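Local coordinates for protein lysine-specific demethylase REF6 (Arabidopsis thaliana, PDB 6A58) that removes methyl groups from di- and trimethylated lysine on histone H3 and binds DNA through its C-terminal array of C2H2 zinc fingers, at residues A[36-39]-A[40-44]; A[58-61]-A[62-66]. One frame throughout, in Å; residues are numbered along the deposited sequence.

Contact 1: A[36-39]-A[40-44]. With ZN (zinc ion), chain B.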
# COMPACT_ATOMS: atom_id res chain seq x y z
N SER A 36 8.78 -13.40 -21.52
CA SER A 36 8.58 -14.59 -22.35
C SER A 36 7.26 -15.28 -22.02
O SER A 36 6.71 -15.10 -20.93
CB SER A 36 9.72 -15.57 -22.13
OG SER A 36 9.75 -16.02 -20.78
N GLU A 37 6.78 -16.09 -22.95
CA GLU A 37 5.59 -16.92 -22.72
C GLU A 37 5.83 -17.89 -21.57
O GLU A 37 4.91 -18.16 -20.79
CB GLU A 37 5.19 -17.70 -23.98
CG GLU A 37 3.83 -18.37 -23.85
CD GLU A 37 3.35 -19.03 -25.13
OE1 GLU A 37 4.19 -19.52 -25.92
OE2 GLU A 37 2.12 -19.07 -25.34
N LYS A 38 7.05 -18.41 -21.47
CA LYS A 38 7.47 -19.28 -20.37
C LYS A 38 7.13 -18.68 -19.01
O LYS A 38 6.49 -19.33 -18.18
CB LYS A 38 8.98 -19.52 -20.46
CG LYS A 38 9.54 -20.40 -19.36
CD LYS A 38 11.02 -20.66 -19.59
CE LYS A 38 11.48 -21.92 -18.91
NZ LYS A 38 11.05 -23.15 -19.63
N GLN A 39 7.55 -17.44 -18.78
CA GLN A 39 7.32 -16.79 -17.49
C GLN A 39 5.85 -16.42 -17.28
O GLN A 39 5.38 -16.39 -16.14
CB GLN A 39 8.24 -15.58 -17.32
CG GLN A 39 9.73 -15.95 -17.28
CD GLN A 39 10.10 -16.91 -16.15
OE1 GLN A 39 9.46 -16.92 -15.09
NE2 GLN A 39 11.12 -17.72 -16.38
N LEU A 40 5.12 -16.17 -18.36
CA LEU A 40 3.67 -16.00 -18.28
C LEU A 40 2.98 -17.30 -17.85
O LEU A 40 2.07 -17.28 -17.04
CB LEU A 40 3.09 -15.50 -19.60
CG LEU A 40 1.56 -15.38 -19.65
CD1 LEU A 40 1.07 -14.38 -18.62
CD2 LEU A 40 1.07 -15.02 -21.05
N MET A 41 3.41 -18.43 -18.42
CA MET A 41 2.85 -19.73 -18.04
C MET A 41 3.10 -20.06 -16.57
O MET A 41 2.21 -20.55 -15.87
CB MET A 41 3.40 -20.84 -18.94
CG MET A 41 2.88 -20.78 -20.37
SD MET A 41 3.47 -22.14 -21.39
CE MET A 41 5.11 -21.61 -21.88
N LEU A 42 4.32 -19.78 -16.11
CA LEU A 42 4.66 -19.98 -14.70
C LEU A 42 3.84 -19.05 -13.80
O LEU A 42 3.40 -19.45 -12.72
CB LEU A 42 6.16 -19.78 -14.46
CG LEU A 42 7.08 -20.79 -15.17
CD1 LEU A 42 8.54 -20.38 -15.06
CD2 LEU A 42 6.87 -22.20 -14.63
N HIS A 43 3.63 -17.82 -14.26
CA HIS A 43 2.76 -16.87 -13.57
C HIS A 43 1.32 -17.37 -13.43
O HIS A 43 0.71 -17.21 -12.37
CB HIS A 43 2.79 -15.52 -14.30
CG HIS A 43 1.85 -14.50 -13.72
ND1 HIS A 43 2.07 -13.91 -12.50
CD2 HIS A 43 0.71 -13.96 -14.20
CE1 HIS A 43 1.10 -13.05 -12.25
NE2 HIS A 43 0.26 -13.07 -13.27
N LYS A 44 0.78 -17.98 -14.49
CA LYS A 44 -0.58 -18.55 -14.44
C LYS A 44 -0.71 -19.77 -13.52
O LYS A 44 -1.83 -20.12 -13.13
CB LYS A 44 -1.08 -18.86 -15.85
CG LYS A 44 -1.38 -17.61 -16.65
CD LYS A 44 -1.75 -17.91 -18.08
CE LYS A 44 -2.01 -16.63 -18.85
NZ LYS A 44 -2.43 -16.88 -20.25
ZN ZN B . -1.63 -12.22 -13.51

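Contact 2: A[58-61]-A[62-66]. With ZN (zinc ion), chain B; ZN (zinc ion), chain C.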
# COMPACT_ATOMS: atom_id res chain seq x y z
N PHE A 58 -2.15 -20.70 -3.93
CA PHE A 58 -3.38 -21.42 -4.26
C PHE A 58 -4.27 -20.65 -5.24
O PHE A 58 -5.03 -21.26 -6.00
CB PHE A 58 -4.16 -21.74 -2.98
CG PHE A 58 -5.38 -22.59 -3.21
CD1 PHE A 58 -5.25 -23.95 -3.50
CD2 PHE A 58 -6.66 -22.04 -3.15
CE1 PHE A 58 -6.37 -24.74 -3.72
CE2 PHE A 58 -7.78 -22.83 -3.36
CZ PHE A 58 -7.64 -24.17 -3.65
N SER A 59 -4.17 -19.32 -5.21
CA SER A 59 -4.94 -18.48 -6.12
C SER A 59 -4.09 -17.32 -6.62
O SER A 59 -3.02 -17.02 -6.08
CB SER A 59 -6.19 -17.94 -5.43
OG SER A 59 -5.89 -16.82 -4.61
N HIS A 60 -4.62 -16.66 -7.63
CA HIS A 60 -3.98 -15.51 -8.23
C HIS A 60 -3.97 -14.29 -7.30
O HIS A 60 -3.03 -13.50 -7.34
CB HIS A 60 -4.66 -15.19 -9.56
CG HIS A 60 -3.83 -14.34 -10.45
ND1 HIS A 60 -3.85 -12.96 -10.37
CD2 HIS A 60 -2.94 -14.65 -11.42
CE1 HIS A 60 -3.02 -12.46 -11.26
NE2 HIS A 60 -2.46 -13.46 -11.92
N LYS A 61 -5.00 -14.15 -6.46
CA LYS A 61 -5.04 -13.07 -5.47
C LYS A 61 -3.91 -13.18 -4.44
O LYS A 61 -3.28 -12.18 -4.10
CB LYS A 61 -6.40 -13.04 -4.76
CG LYS A 61 -6.67 -11.74 -4.01
CD LYS A 61 -8.04 -11.73 -3.35
CE LYS A 61 -8.08 -12.59 -2.09
NZ LYS A 61 -9.34 -12.38 -1.32
N TYR A 62 -3.68 -14.40 -3.94
CA TYR A 62 -2.56 -14.67 -3.01
C TYR A 62 -1.19 -14.35 -3.63
O TYR A 62 -0.32 -13.81 -2.95
CB TYR A 62 -2.56 -16.13 -2.55
CG TYR A 62 -3.62 -16.48 -1.52
CD1 TYR A 62 -3.65 -15.85 -0.28
CD2 TYR A 62 -4.58 -17.47 -1.78
CE1 TYR A 62 -4.61 -16.18 0.67
CE2 TYR A 62 -5.54 -17.80 -0.83
CZ TYR A 62 -5.55 -17.15 0.39
OH TYR A 62 -6.50 -17.48 1.33
N LEU A 63 -1.02 -14.69 -4.90
CA LEU A 63 0.21 -14.42 -5.64
C LEU A 63 0.52 -12.92 -5.72
O LEU A 63 1.64 -12.49 -5.43
CB LEU A 63 0.12 -15.00 -7.06
CG LEU A 63 1.28 -14.72 -8.02
CD1 LEU A 63 2.51 -15.50 -7.61
CD2 LEU A 63 0.86 -15.03 -9.45
N VAL A 64 -0.47 -12.14 -6.14
CA VAL A 64 -0.31 -10.70 -6.36
C VAL A 64 0.00 -9.97 -5.05
O VAL A 64 0.88 -9.09 -5.01
CB VAL A 64 -1.56 -10.08 -7.05
CG1 VAL A 64 -1.51 -8.55 -7.07
CG2 VAL A 64 -1.70 -10.61 -8.47
N GLN A 65 -0.70 -10.34 -3.98
CA GLN A 65 -0.43 -9.78 -2.64
C GLN A 65 0.99 -10.09 -2.17
O GLN A 65 1.66 -9.21 -1.62
CB GLN A 65 -1.45 -10.31 -1.63
CG GLN A 65 -2.85 -9.76 -1.82
CD GLN A 65 -3.89 -10.44 -0.94
OE1 GLN A 65 -3.56 -11.21 -0.04
NE2 GLN A 65 -5.16 -10.14 -1.21
N HIS A 66 1.45 -11.32 -2.39
CA HIS A 66 2.80 -11.74 -2.00
C HIS A 66 3.91 -10.96 -2.71
O HIS A 66 4.87 -10.53 -2.07
CB HIS A 66 3.01 -13.23 -2.25
CG HIS A 66 4.42 -13.67 -2.06
ND1 HIS A 66 5.01 -13.77 -0.82
CD2 HIS A 66 5.38 -14.01 -2.96
CE1 HIS A 66 6.26 -14.16 -0.96
NE2 HIS A 66 6.51 -14.31 -2.24
ZN ZN B . -1.63 -12.22 -13.51
ZN ZN C . 8.12 -14.31 -3.80

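Contact 1: A[36-39]-A[40-44]
M41 leaves the backbone with its CG beside its own N (chi1 -70°) and then turns at the sulfur (chi3 -81°), which folds the methyl back over the preceding helical turn toward E37 and K38. Its CE comes obliquely across the E37 side chain, 4.0 Å from E37 CG, and also rests near the CA of K38. E37 itself runs out extended, so the methyl meets its aliphatic root and not the carboxylate. Two residues after E37, Q39 bends at its second torsion (chi2 -60°), which brings the amide round to L42: OE1 of Q39 lies 3.6 Å from CD1 of L42, and the rest of the amide group touches the same methyl. Beneath these side chains the backbone is regular helix. The shortest of the four backbone bonds across the segments joins M41 N to E37 O at 2.8 Å, while H43 N reaches Q39 O at 2.9 Å. At the start of the helix S36 is the N-cap, its OG accepting from Q39 N at 3.3 Å. L40 turns to the other parts of the finger, touching Y23 and F34 of the two short strands. H43, buried, packs its CB on Q39 O and sends its imidazole away from the first turn, with NE2 2.1 Å from the zinc ion; C25, C30 and H60 complete the site. A serine-capped helix that packs on a two-stranded hairpin and offers one histidine to zinc follows the ββα plan of a C2H2 finger, here the degenerate first finger, whose second histidine is borrowed from the next helix.

Contact 2: A[58-61]-A[62-66]
H60 reaches from the first turn of the helix to a zinc ion, its ring brushing V64 on the way. Its CB points away from the following turn, and CG is swung anti to the backbone N (chi1 -162°), sending the imidazole outward and obliquely past V64. On one branch, ND1 lies 3.7 Å from CG2 of V64, and CE1 comes slightly nearer to that methyl, at 3.6 Å. On the other branch, CD2 looks toward CD2 of L63 at a looser 4.3 Å. At the tip NE2 binds, at 2.2 Å, the zinc ion that H43 also binds. The helix 60-70 belongs to the second C2H2 finger, yet this first-turn histidine serves the metal of the first; H66, six residues later, binds the second finger's own zinc ion through NE2 together with C48, C53 and H70. S59 is the N-cap: its OG accepts a weak but straight bond from Y62 N (3.3 Å, 172°) and also lies 3.2 Å from CD2 of the tyrosine ring, whose edge carries the backbone N of S59 in its plane. On the outer side K61 and Q65 run side by side in the same direction, the lysine methylenes against NE2 of Q65, with CG of K61 at 3.6 Å.

In the fold
Contacts 1 and 2 lie on successive helices, 37-44 and 60-70, their centres about 15 Å apart, and they meet at a shared zinc ion. H43 and H60 each give it an NE2, and those two nitrogens are 3.1 Å apart, with the ring planes at about 85°. Beside the metal, CE1 of H43 packs 3.4 Å from CD2 of L63, so the two helices touch by van der Waals packing as well as through zinc. The first site thus draws its ligands from both fingers and couples them. The second zinc ion lies about 11 Å from the nearest side-chain atom of H43, and helix 60-70 serves both metals, H60 the first and H66 the second.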